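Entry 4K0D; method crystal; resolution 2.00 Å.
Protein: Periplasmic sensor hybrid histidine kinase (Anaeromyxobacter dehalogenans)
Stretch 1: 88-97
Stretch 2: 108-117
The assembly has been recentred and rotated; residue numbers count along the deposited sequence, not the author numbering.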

# COMPACT_ATOMS: atom_id res chain seq x y z
N PRO B 88 19.77 8.35 -10.80
CA PRO B 88 20.88 7.53 -11.29
C PRO B 88 20.36 6.25 -11.93
O PRO B 88 20.91 5.72 -12.91
CB PRO B 88 21.70 7.19 -10.01
CG PRO B 88 21.27 8.09 -8.98
CD PRO B 88 19.89 8.63 -9.35
N PHE B 89 19.29 5.72 -11.37
CA PHE B 89 18.81 4.46 -11.88
C PHE B 89 18.18 4.76 -13.23
O PHE B 89 18.39 4.02 -14.17
CB PHE B 89 17.83 3.91 -10.90
CG PHE B 89 17.13 2.69 -11.34
CD1 PHE B 89 17.78 1.51 -11.40
CD2 PHE B 89 15.77 2.73 -11.64
CE1 PHE B 89 17.11 0.36 -11.73
CE2 PHE B 89 15.09 1.58 -12.01
CZ PHE B 89 15.76 0.40 -12.06
N GLU B 90 17.47 5.87 -13.35
CA GLU B 90 16.90 6.16 -14.65
C GLU B 90 17.99 6.38 -15.68
O GLU B 90 17.84 6.00 -16.84
CB GLU B 90 16.06 7.44 -14.62
CG GLU B 90 14.66 7.24 -14.14
CD GLU B 90 13.78 8.39 -14.53
OE1 GLU B 90 13.18 8.33 -15.60
OE2 GLU B 90 13.68 9.35 -13.76
N LYS B 91 19.07 7.03 -15.26
CA LYS B 91 20.11 7.43 -16.19
C LYS B 91 20.76 6.17 -16.76
O LYS B 91 21.03 6.09 -17.97
CB LYS B 91 21.14 8.34 -15.51
CG LYS B 91 22.24 8.82 -16.45
N ALA B 92 20.99 5.18 -15.90
CA ALA B 92 21.50 3.88 -16.35
C ALA B 92 20.53 3.19 -17.27
O ALA B 92 20.91 2.48 -18.22
CB ALA B 92 21.78 2.99 -15.19
N ALA B 93 19.25 3.37 -16.99
CA ALA B 93 18.25 2.67 -17.79
C ALA B 93 18.24 3.28 -19.19
O ALA B 93 18.15 2.56 -20.14
CB ALA B 93 16.87 2.77 -17.12
N VAL B 94 18.29 4.61 -19.29
CA VAL B 94 18.38 5.30 -20.57
C VAL B 94 19.62 4.86 -21.34
O VAL B 94 19.58 4.66 -22.56
CB VAL B 94 18.38 6.82 -20.34
CG1 VAL B 94 18.66 7.61 -21.62
CG2 VAL B 94 17.05 7.22 -19.79
N ALA B 95 20.72 4.66 -20.62
CA ALA B 95 21.97 4.29 -21.27
C ALA B 95 21.89 2.87 -21.79
O ALA B 95 22.46 2.55 -22.83
CB ALA B 95 23.12 4.41 -20.27
N LEU B 96 21.20 1.99 -21.07
CA LEU B 96 20.98 0.66 -21.62
C LEU B 96 20.12 0.77 -22.89
O LEU B 96 20.43 0.20 -23.94
CB LEU B 96 20.33 -0.24 -20.57
CG LEU B 96 19.81 -1.49 -21.26
CD1 LEU B 96 20.93 -2.12 -21.98
CD2 LEU B 96 19.23 -2.49 -20.33
N GLY B 97 19.05 1.56 -22.81
CA GLY B 97 18.15 1.68 -23.94
C GLY B 97 18.91 2.19 -25.15
O GLY B 97 18.87 1.64 -26.23
N ALA B 108 28.89 -4.77 -24.77
CA ALA B 108 28.69 -3.48 -24.11
C ALA B 108 27.28 -3.40 -23.50
O ALA B 108 27.09 -2.88 -22.40
CB ALA B 108 28.93 -2.34 -25.08
N ILE B 109 26.32 -3.96 -24.23
CA ILE B 109 24.93 -4.00 -23.82
C ILE B 109 24.76 -4.91 -22.61
O ILE B 109 24.04 -4.57 -21.67
CB ILE B 109 24.02 -4.45 -24.98
CG1 ILE B 109 23.84 -3.31 -25.99
CG2 ILE B 109 22.65 -4.84 -24.46
CD1 ILE B 109 23.08 -3.71 -27.28
N ARG B 110 25.41 -6.06 -22.60
CA ARG B 110 25.41 -6.88 -21.41
C ARG B 110 25.99 -6.09 -20.22
O ARG B 110 25.49 -6.21 -19.11
CB ARG B 110 26.19 -8.18 -21.62
N ALA B 111 26.99 -5.25 -20.44
CA ALA B 111 27.55 -4.48 -19.32
C ALA B 111 26.53 -3.46 -18.75
O ALA B 111 26.31 -3.36 -17.55
CB ALA B 111 28.79 -3.75 -19.74
N ARG B 112 25.96 -2.66 -19.63
CA ARG B 112 24.98 -1.69 -19.20
C ARG B 112 23.84 -2.40 -18.52
O ARG B 112 23.28 -1.87 -17.58
CB ARG B 112 24.42 -0.94 -20.40
CG ARG B 112 25.46 -0.17 -21.13
CD ARG B 112 25.87 1.01 -20.33
N GLU B 113 23.49 -3.60 -18.99
CA GLU B 113 22.34 -4.30 -18.42
C GLU B 113 22.66 -4.71 -17.02
O GLU B 113 21.84 -4.59 -16.13
CB GLU B 113 21.96 -5.53 -19.20
N ALA B 114 23.86 -5.15 -16.82
CA ALA B 114 24.26 -5.73 -15.58
C ALA B 114 24.28 -4.70 -14.52
O ALA B 114 24.25 -5.02 -13.40
CB ALA B 114 25.62 -6.30 -15.74
N THR B 115 24.32 -3.44 -14.91
CA THR B 115 24.46 -2.37 -13.97
C THR B 115 23.12 -1.93 -13.37
O THR B 115 23.05 -1.01 -12.62
CB THR B 115 25.30 -1.18 -14.54
OG1 THR B 115 24.47 -0.11 -14.88
CG2 THR B 115 26.03 -1.49 -15.72
N LEU B 116 22.07 -2.65 -13.68
CA LEU B 116 20.76 -2.23 -13.34
C LEU B 116 20.25 -2.92 -12.13
O LEU B 116 19.88 -2.29 -11.19
CB LEU B 116 19.80 -2.47 -14.47
CG LEU B 116 19.81 -1.56 -15.67
CD1 LEU B 116 18.46 -1.59 -16.23
CD2 LEU B 116 20.22 -0.17 -15.35
N PRO B 117 20.22 -4.22 -12.17
CA PRO B 117 19.71 -4.98 -11.03
C PRO B 117 20.29 -4.60 -9.64
O PRO B 117 19.52 -4.67 -8.68
CB PRO B 117 20.08 -6.40 -11.37
CG PRO B 117 20.05 -6.42 -12.88
CD PRO B 117 20.67 -5.09 -13.25

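Stretch 1 is helical throughout, from Pro88 to Gly97, and belongs to a longer helix. Stretch 2 begins inside another helix and leaves helical geometry near its end. The two helices run nearly antiparallel, with 161° between their directions and 8.9 Å between their axes at closest approach. Each is held by its own backbone hydrogen bonds, such as Leu96 N to Ala92 O at 2.9 Å and Glu113 N to Ile109 O at 2.9 Å. No hydrogen bond crosses between the stretches among the atoms modelled, although some side chains are incomplete. The contact is mainly apolar and buries 387 Å² in total.

Leu96 and Leu116 cover the most surface, and Arg112 comes next.

Leu96 lies close against the second helix. Its CA is 5.2 Å from the CA of Arg112, and its CA reaches Arg112 CB at 4.0 Å. The side chain leaves its backbone sideways, with chi1 t and chi2 p, and both methyls face stretch 2. Leu96 CD1 lies 4.1 Å from Ile109 CG2, an apolar contact, 4.0 Å from Arg112 CB and 4.2 Å from Glu113 N. Leu96 CD2 lies 4.2 Å from Glu113 CB and 4.3 Å from Leu116 CD1. One leucine thus reaches residues from Ile109 to Leu116. Such contacts rest on van der Waals packing and the exclusion of water.

The CA-to-CB bond of Arg112 points toward stretch 1, but the side chain is modelled only as far as CD. What can be described is its aliphatic part. Arg112 CD comes to 4.4 Å from Ala95 CB, while Arg112 CB packs against Leu96. No claim can be made for the missing guanidinium group.

Leu116 is the counterpart of Leu96 from the other side. Its CA-to-CB bond points sideways, but the end of the side chain comes nearer to stretch 1. Leu116 CD2 sits 3.5 Å from Ala92 CB, a tight apolar contact, and 4.0 Å from Ala93 N. The short side chain of Ala92 points toward stretch 2 and meets this methyl directly. The backbones are farther apart here than at Leu96, with 6.9 Å between Ala92 CA and Leu116 CA. Phe89 adds a contact with the backbone of the same leucine: Leu116 O lies near the plane of its ring, at the edge, 3.9 Å from Phe89 CE1. Ring-edge hydrogens carry a slight positive charge, so a carbonyl oxygen is an agreeable neighbour there.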